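Local structure of putative alpha-L-fucosidase (Bacteroides thetaiotaomicron, 3EYP) at residues V206-M209 / G210-G214; R276-W279 / D280-C283; A313-K316 / Q317-E321. The protein probably hydrolyses alpha-L-fucosidic bonds, as an alpha-L-fucosidase of glycosyl hydrolase family 29. All blocks are in the same frame, centred on the assembly; numbering follows the deposited sequence.

Interaction 1 of 3, residues V206-M209 / G210-G214; sequences VRWM and GNEAG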
loop_
_atom_site.group_PDB
_atom_site.type_symbol
_atom_site.label_atom_id
_atom_site.label_comp_id
_atom_site.label_asym_id
_atom_site.label_seq_id
_atom_site.Cartn_x
_atom_site.Cartn_y
_atom_site.Cartn_z
ATOM N N VAL A 206 -8.545 -4.128 3.774
ATOM C CA VAL A 206 -7.165 -3.838 4.225
ATOM C C VAL A 206 -7.186 -3.018 5.494
ATOM O O VAL A 206 -8.152 -2.275 5.781
ATOM C CB VAL A 206 -6.324 -3.213 3.100
ATOM C CG1 VAL A 206 -6.394 -4.111 1.822
ATOM C CG2 VAL A 206 -6.785 -1.751 2.753
ATOM N N ARG A 207 -6.105 -3.145 6.253
ATOM C CA ARG A 207 -5.988 -2.470 7.534
ATOM C C ARG A 207 -4.894 -1.435 7.584
ATOM O O ARG A 207 -3.941 -1.445 6.799
ATOM C CB ARG A 207 -5.674 -3.526 8.635
ATOM C CG ARG A 207 -4.284 -4.217 8.508
ATOM C CD ARG A 207 -4.003 -5.233 9.683
ATOM N NE ARG A 207 -2.576 -5.500 9.873
ATOM C CZ ARG A 207 -1.939 -6.611 9.488
ATOM N NH1 ARG A 207 -2.559 -7.524 8.760
ATOM N NH2 ARG A 207 -0.632 -6.753 9.711
ATOM N N TRP A 208 -4.992 -0.604 8.614
ATOM C CA TRP A 208 -3.867 0.221 9.052
ATOM C C TRP A 208 -2.778 -0.587 9.784
ATOM O O TRP A 208 -3.001 -1.656 10.312
ATOM C CB TRP A 208 -4.338 1.361 9.956
ATOM C CG TRP A 208 -3.328 2.426 10.141
ATOM C CD1 TRP A 208 -2.508 2.968 9.193
ATOM C CD2 TRP A 208 -3.066 3.130 11.356
ATOM N NE1 TRP A 208 -1.734 3.959 9.763
ATOM C CE2 TRP A 208 -2.070 4.079 11.086
ATOM C CE3 TRP A 208 -3.583 3.039 12.657
ATOM C CZ2 TRP A 208 -1.582 4.954 12.077
ATOM C CZ3 TRP A 208 -3.116 3.903 13.628
ATOM C CH2 TRP A 208 -2.138 4.844 13.336
ATOM N N MET A 209 -1.577 -0.022 9.823
ATOM C CA MET A 209 -0.453 -0.730 10.398
ATOM C C MET A 209 0.190 -0.009 11.563
ATOM O O MET A 209 1.312 -0.258 11.906
ATOM C CB MET A 209 0.610 -1.077 9.361
ATOM C CG MET A 209 0.674 -0.131 8.243
ATOM S SD MET A 209 1.118 1.555 8.613
ATOM C CE MET A 209 2.866 1.349 8.886
ATOM N N GLY A 210 -0.531 0.945 12.090
ATOM C CA GLY A 210 -0.242 1.598 13.343
ATOM C C GLY A 210 0.721 2.769 13.438
ATOM O O GLY A 210 0.886 3.318 14.519
ATOM N N ASN A 211 1.390 3.123 12.354
ATOM C CA ASN A 211 2.172 4.381 12.259
ATOM C C ASN A 211 2.102 5.063 10.892
ATOM O O ASN A 211 1.587 4.503 9.932
ATOM C CB ASN A 211 3.633 4.198 12.684
ATOM C CG ASN A 211 4.430 3.362 11.693
ATOM O OD1 ASN A 211 4.749 3.837 10.618
ATOM N ND2 ASN A 211 4.736 2.071 12.055
ATOM N N GLU A 212 2.577 6.310 10.831
ATOM C CA GLU A 212 2.526 7.049 9.561
ATOM C C GLU A 212 3.927 7.346 9.163
ATOM O O GLU A 212 4.210 8.389 8.554
ATOM C CB GLU A 212 1.729 8.365 9.668
ATOM C CG GLU A 212 0.272 8.139 9.947
ATOM C CD GLU A 212 -0.539 9.415 10.248
ATOM O OE1 GLU A 212 0.013 10.552 10.310
ATOM O OE2 GLU A 212 -1.757 9.238 10.435
ATOM N N ALA A 213 4.816 6.430 9.554
ATOM C CA ALA A 213 6.241 6.623 9.306
ATOM C C ALA A 213 6.747 5.813 8.128
ATOM O O ALA A 213 7.892 5.977 7.671
ATOM C CB ALA A 213 7.057 6.343 10.534
ATOM N N GLY A 214 5.858 4.947 7.652
ATOM C CA GLY A 214 6.089 4.109 6.483
ATOM C C GLY A 214 6.790 2.795 6.807
ATOM O O GLY A 214 7.489 2.206 5.968
#

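Interaction 2 of 3, residues R276-W279 / D280-C283; sequences RELW and DIYC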
loop_
_atom_site.group_PDB
_atom_site.type_symbol
_atom_site.label_atom_id
_atom_site.label_comp_id
_atom_site.label_asym_id
_atom_site.label_seq_id
_atom_site.Cartn_x
_atom_site.Cartn_y
_atom_site.Cartn_z
ATOM N N ARG A 276 16.698 8.170 -0.982
ATOM C CA ARG A 276 17.179 7.150 -0.037
ATOM C C ARG A 276 16.168 6.841 1.063
ATOM O O ARG A 276 15.971 5.693 1.391
ATOM C CB ARG A 276 18.522 7.497 0.597
ATOM C CG ARG A 276 19.662 6.880 -0.175
ATOM C CD ARG A 276 21.032 7.389 0.286
ATOM N NE ARG A 276 21.675 6.531 1.284
ATOM C CZ ARG A 276 21.814 5.208 1.190
ATOM N NH1 ARG A 276 21.311 4.524 0.157
ATOM N NH2 ARG A 276 22.435 4.547 2.170
ATOM N N GLU A 277 15.552 7.883 1.600
ATOM C CA GLU A 277 14.474 7.747 2.603
ATOM C C GLU A 277 13.287 6.973 2.038
ATOM O O GLU A 277 12.741 6.078 2.678
ATOM C CB GLU A 277 14.025 9.102 3.158
ATOM C CG GLU A 277 15.064 9.621 4.151
ATOM C CD GLU A 277 14.923 11.089 4.591
ATOM O OE1 GLU A 277 15.433 11.375 5.710
ATOM O OE2 GLU A 277 14.350 11.949 3.880
ATOM N N LEU A 278 12.938 7.281 0.787
ATOM C CA LEU A 278 11.788 6.623 0.145
ATOM C C LEU A 278 12.077 5.148 -0.192
ATOM O O LEU A 278 11.214 4.295 -0.157
ATOM C CB LEU A 278 11.371 7.403 -1.118
ATOM C CG LEU A 278 10.756 8.784 -0.782
ATOM C CD1 LEU A 278 10.633 9.584 -2.097
ATOM C CD2 LEU A 278 9.371 8.624 0.003
ATOM N N TRP A 279 13.341 4.894 -0.512
ATOM C CA TRP A 279 13.804 3.544 -0.775
ATOM C C TRP A 279 13.690 2.726 0.509
ATOM O O TRP A 279 13.245 1.594 0.505
ATOM C CB TRP A 279 15.257 3.570 -1.304
ATOM C CG TRP A 279 15.971 2.266 -1.369
ATOM C CD1 TRP A 279 17.220 2.005 -0.875
ATOM C CD2 TRP A 279 15.530 1.066 -2.003
ATOM N NE1 TRP A 279 17.580 0.705 -1.162
ATOM C CE2 TRP A 279 16.567 0.120 -1.878
ATOM C CE3 TRP A 279 14.367 0.705 -2.706
ATOM C CZ2 TRP A 279 16.461 -1.167 -2.376
ATOM C CZ3 TRP A 279 14.256 -0.575 -3.193
ATOM C CH2 TRP A 279 15.312 -1.501 -3.040
ATOM N N ASP A 280 14.055 3.347 1.616
ATOM C CA ASP A 280 13.945 2.705 2.915
ATOM C C ASP A 280 12.481 2.351 3.169
ATOM O O ASP A 280 12.117 1.258 3.542
ATOM C CB ASP A 280 14.372 3.641 4.043
ATOM C CG ASP A 280 15.861 3.821 4.125
ATOM O OD1 ASP A 280 16.576 3.081 3.426
ATOM O OD2 ASP A 280 16.320 4.661 4.950
ATOM N N ILE A 281 11.657 3.348 2.975
ATOM C CA ILE A 281 10.215 3.171 3.151
ATOM C C ILE A 281 9.619 2.107 2.251
ATOM O O ILE A 281 8.852 1.229 2.699
ATOM C CB ILE A 281 9.456 4.526 2.986
ATOM C CG1 ILE A 281 9.763 5.404 4.191
ATOM C CG2 ILE A 281 7.965 4.314 2.859
ATOM C CD1 ILE A 281 9.337 6.922 4.026
ATOM N N TYR A 282 10.001 2.159 0.988
ATOM C CA TYR A 282 9.585 1.155 0.018
ATOM C C TYR A 282 9.913 -0.251 0.597
ATOM O O TYR A 282 9.115 -1.205 0.559
ATOM C CB TYR A 282 10.308 1.360 -1.335
ATOM C CG TYR A 282 9.916 0.347 -2.410
ATOM C CD1 TYR A 282 8.797 0.541 -3.225
ATOM C CD2 TYR A 282 10.657 -0.825 -2.586
ATOM C CE1 TYR A 282 8.425 -0.414 -4.172
ATOM C CE2 TYR A 282 10.301 -1.781 -3.527
ATOM C CZ TYR A 282 9.197 -1.570 -4.317
ATOM O OH TYR A 282 8.873 -2.473 -5.283
ATOM N N CYS A 283 11.111 -0.366 1.150
ATOM C CA CYS A 283 11.587 -1.694 1.617
ATOM C C CYS A 283 10.878 -2.163 2.874
ATOM O O CYS A 283 10.702 -3.367 3.127
ATOM C CB CYS A 283 13.110 -1.684 1.805
ATOM S SG CYS A 283 14.037 -1.719 0.229
#

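Interaction 3 of 3, residues A313-K316 / Q317-E321; sequences ALLK and QGIDE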
loop_
_atom_site.group_PDB
_atom_site.type_symbol
_atom_site.label_atom_id
_atom_site.label_comp_id
_atom_site.label_asym_id
_atom_site.label_seq_id
_atom_site.Cartn_x
_atom_site.Cartn_y
_atom_site.Cartn_z
ATOM N N ALA A 313 10.088 9.860 -9.050
ATOM C CA ALA A 313 10.610 9.362 -10.358
ATOM C C ALA A 313 11.959 8.615 -10.190
ATOM O O ALA A 313 12.182 7.561 -10.761
ATOM C CB ALA A 313 10.733 10.516 -11.422
ATOM N N LEU A 314 12.835 9.183 -9.387
ATOM C CA LEU A 314 14.156 8.583 -9.128
ATOM C C LEU A 314 14.003 7.263 -8.344
ATOM O O LEU A 314 14.708 6.300 -8.582
ATOM C CB LEU A 314 15.070 9.555 -8.375
ATOM C CG LEU A 314 15.447 10.836 -9.145
ATOM C CD1 LEU A 314 16.231 11.864 -8.280
ATOM C CD2 LEU A 314 16.179 10.462 -10.441
ATOM N N LEU A 315 13.086 7.225 -7.385
ATOM C CA LEU A 315 12.827 5.957 -6.675
ATOM C C LEU A 315 12.457 4.878 -7.688
ATOM O O LEU A 315 12.885 3.727 -7.588
ATOM C CB LEU A 315 11.744 6.128 -5.611
ATOM C CG LEU A 315 11.200 4.891 -4.876
ATOM C CD1 LEU A 315 12.228 4.208 -4.017
ATOM C CD2 LEU A 315 9.969 5.315 -4.094
ATOM N N LYS A 316 11.672 5.241 -8.672
ATOM C CA LYS A 316 11.168 4.227 -9.654
ATOM C C LYS A 316 12.346 3.689 -10.482
ATOM O O LYS A 316 12.510 2.471 -10.696
ATOM C CB LYS A 316 10.105 4.822 -10.584
ATOM C CG LYS A 316 9.818 4.017 -11.815
ATOM C CD LYS A 316 9.240 2.659 -11.457
ATOM C CE LYS A 316 8.696 1.896 -12.677
ATOM N NZ LYS A 316 8.337 0.499 -12.181
ATOM N N GLN A 317 13.161 4.633 -10.913
ATOM C CA GLN A 317 14.385 4.289 -11.668
ATOM C C GLN A 317 15.293 3.396 -10.845
ATOM O O GLN A 317 15.825 2.385 -11.322
ATOM C CB GLN A 317 15.167 5.514 -12.126
ATOM C CG GLN A 317 16.279 5.082 -13.071
ATOM C CD GLN A 317 17.299 6.134 -13.352
ATOM O OE1 GLN A 317 17.003 7.327 -13.356
ATOM N NE2 GLN A 317 18.506 5.695 -13.654
ATOM N N GLY A 318 15.444 3.759 -9.609
ATOM C CA GLY A 318 16.233 2.971 -8.670
ATOM C C GLY A 318 15.711 1.558 -8.482
ATOM O O GLY A 318 16.473 0.582 -8.470
ATOM N N ILE A 319 14.401 1.441 -8.332
ATOM C CA ILE A 319 13.786 0.175 -8.088
ATOM C C ILE A 319 14.003 -0.655 -9.370
ATOM O O ILE A 319 14.421 -1.841 -9.333
ATOM C CB ILE A 319 12.241 0.279 -7.730
ATOM C CG1 ILE A 319 12.021 0.828 -6.314
ATOM C CG2 ILE A 319 11.544 -1.084 -7.747
ATOM C CD1 ILE A 319 10.573 1.462 -6.123
ATOM N N ASP A 320 13.734 -0.022 -10.505
ATOM C CA ASP A 320 13.819 -0.732 -11.783
ATOM C C ASP A 320 15.211 -1.273 -12.019
ATOM O O ASP A 320 15.380 -2.463 -12.292
ATOM C CB ASP A 320 13.343 0.121 -12.939
ATOM C CG ASP A 320 11.812 0.198 -13.010
ATOM O OD1 ASP A 320 11.079 -0.503 -12.261
ATOM O OD2 ASP A 320 11.353 0.997 -13.833
ATOM N N GLU A 321 16.212 -0.432 -11.802
ATOM C CA GLU A 321 17.596 -0.864 -12.000
ATOM C C GLU A 321 17.978 -1.971 -11.061
ATOM O O GLU A 321 18.642 -2.900 -11.441
ATOM C CB GLU A 321 18.611 0.249 -11.853
ATOM C CG GLU A 321 18.384 1.277 -12.882
ATOM C CD GLU A 321 19.434 2.300 -12.932
ATOM O OE1 GLU A 321 20.246 2.403 -11.911
ATOM O OE2 GLU A 321 19.421 2.985 -14.022
#

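Interaction 1 of 3, residues V206-M209 / G210-G214
A CH-pi contact of Gly210 with Trp208, followed by an Asx turn at Asn211, shapes the loop after strand 193-195 of the TIM-barrel-type domain. The chain doubles under its own indole: Gly210 CA lies 3.5 Å from the centroid of the six-membered ring of Trp208 and almost on its normal. The backbone N of Gly210 lies over the same face, 3.4 Å from Trp208 CD2. With Trp208 CG anti to its own backbone N (chi1 -165°), the indole comes to lie flat along the peptides that follow. Gly210 takes a positive phi (85°), at which a beta carbon would collide with Met209 O. At the ring edge, near its plane, Glu212 CG approaches Trp208 CZ2 at 4.3 Å; Glu212 OE1 accepts from Trp262 NE1, and OE2 bonds a glycerol, probably from the crystallisation liquor. Trp208 NE1 makes a weak hydrogen bond to Asp255 OD1.

Met209 folds back through its bent chain, its SD 3.3 Å from Asn211 O and its CE against the amide of Asn211. That amide is gripped at both ends. Its ND2 donates to Glu215 O and Tyr236 OH, and its OD1 accepts from Ala213 N at 2.8 Å, in the carbonyl plane and on a lone pair.

Interaction 2 of 3, residues R276-W279 / D280-C283
Trp279 and Cys283 meet one helical turn apart, the thiol sitting over the indole: Cys283 SG is 3.4 Å from the centroid of the six-membered ring of Trp279 and 8° off its normal, a Cys sulfur-aromatic contact. Tyr282 reaches the same indole from another quarter. Its CD2 lies 3.7 Å from Trp279 CZ3, and the two ring planes are near parallel but slid so far apart that they barely overlap. Trp279 turns its CG anti to the backbone N (chi1 168°), which carries the indole toward this next turn.

Four i to i+4 bonds join the peptides. Asp280 N donates to Arg276 O and Ile281 N to Glu277 O, each at 3.0 Å. Tyr282 N gives the shortest, 2.7 Å to Leu278 O, and Cys283 N closes the series on Trp279 O. Beyond them, Thr284 OG1 bonds Asp280 O and Ile281 O, and Ser285 OG bonds Ile281 O and Tyr282 O.

Trp279 NE1 donates to Gln456 OE1, and its ring stacks with Phe460 and takes a cation-pi contact from Arg426, which also salt-bridges Asp280 OD1. Glu277 OE2 accepts from Ser274 N, and Tyr282 OH bonds a glycerol, probably from the crystallisation liquor. Replacing Trp279 by alanine is likely to leave Cys283 SG without an aromatic face, Gln456 OE1 without this donor and Phe460 without its stacking partner.

Helix 275-283 is the crossover of a beta-alpha-beta unit between strands 253-257 and 291-295. Leu278 and Ile281 touch strand 291-295, Tyr282 and Cys283 touch strand 423-432, and helix 306-323 packs alongside.

Interaction 3 of 3, residues A313-K316 / Q317-E321
Leu315 and Ile319 form the tight apolar side of this helical segment, and Lys316 with Asp320 forms its more solvent-exposed polar side. Leu315 CG is 3.7 Å from Ile319 CD1, and the two branched chains pass at a slant, one turn apart. The leucine directs CG away from its backbone N (chi1 172°), which brings CG and CD1 against the end of the isoleucine. Leu315 O accepts Ile319 N at 2.8 Å and is also met by Ile319 CG1 at 3.3 Å. Both side chains pack against helix 275-283, Leu315 on Leu278 and Trp279, Ile319 on Tyr282. Gly318 is buried next to them and donates its N to Leu314 O.

The other flank is more open to solvent, Asp320 and Gln317 both being exposed. Lys316 bends at chi2 (63°) and then runs extended, bringing its ammonium group to Asp320 in a salt bridge: Lys316 NZ donates to Asp320 OD1 at 2.9 Å, on the oxygen's syn lone pair, the side of the other carboxylate oxygen. The end of the lysine chain crosses the carboxylate, with Lys316 CE 3.0 Å from Asp320 OD2. Below these charges the backbone is regular, Asp320 N donating to Lys316 O at 2.8 Å. Farther round, a bond from Gln317 NE2 to Glu321 OE2 is doubtful, since Gln317 has two conformers and it may hold in only part of the molecules; Glu321 OE1 is held by Ser457 OG.

Such a division, with an apolar i to i+4 pair facing a neighbouring helix and an i to i+4 salt bridge on another flank, is characteristic of an amphipathic helix, here on the outside of the TIM-barrel-type domain.

Overall arrangement
The three contacts follow in series along the chain, first the loop 206-214, then helix 275-283, then helix 306-323. Interaction 2 lies between the others: its centre is about 15 Å from that of interaction 1 and about 11 Å from that of interaction 3, whereas the centres of interactions 1 and 3 are about 24 Å apart and the two do not touch. Loop 206-214 meets helix 275-283 through Ala213 and Gly214, whose carbonyls pack on Ile281, and helices 275-283 and 306-323 pack side by side. The chain of packing thus runs from a barrel loop through the barrel's outer helices to the border with the C-terminal F5/8 type C domain.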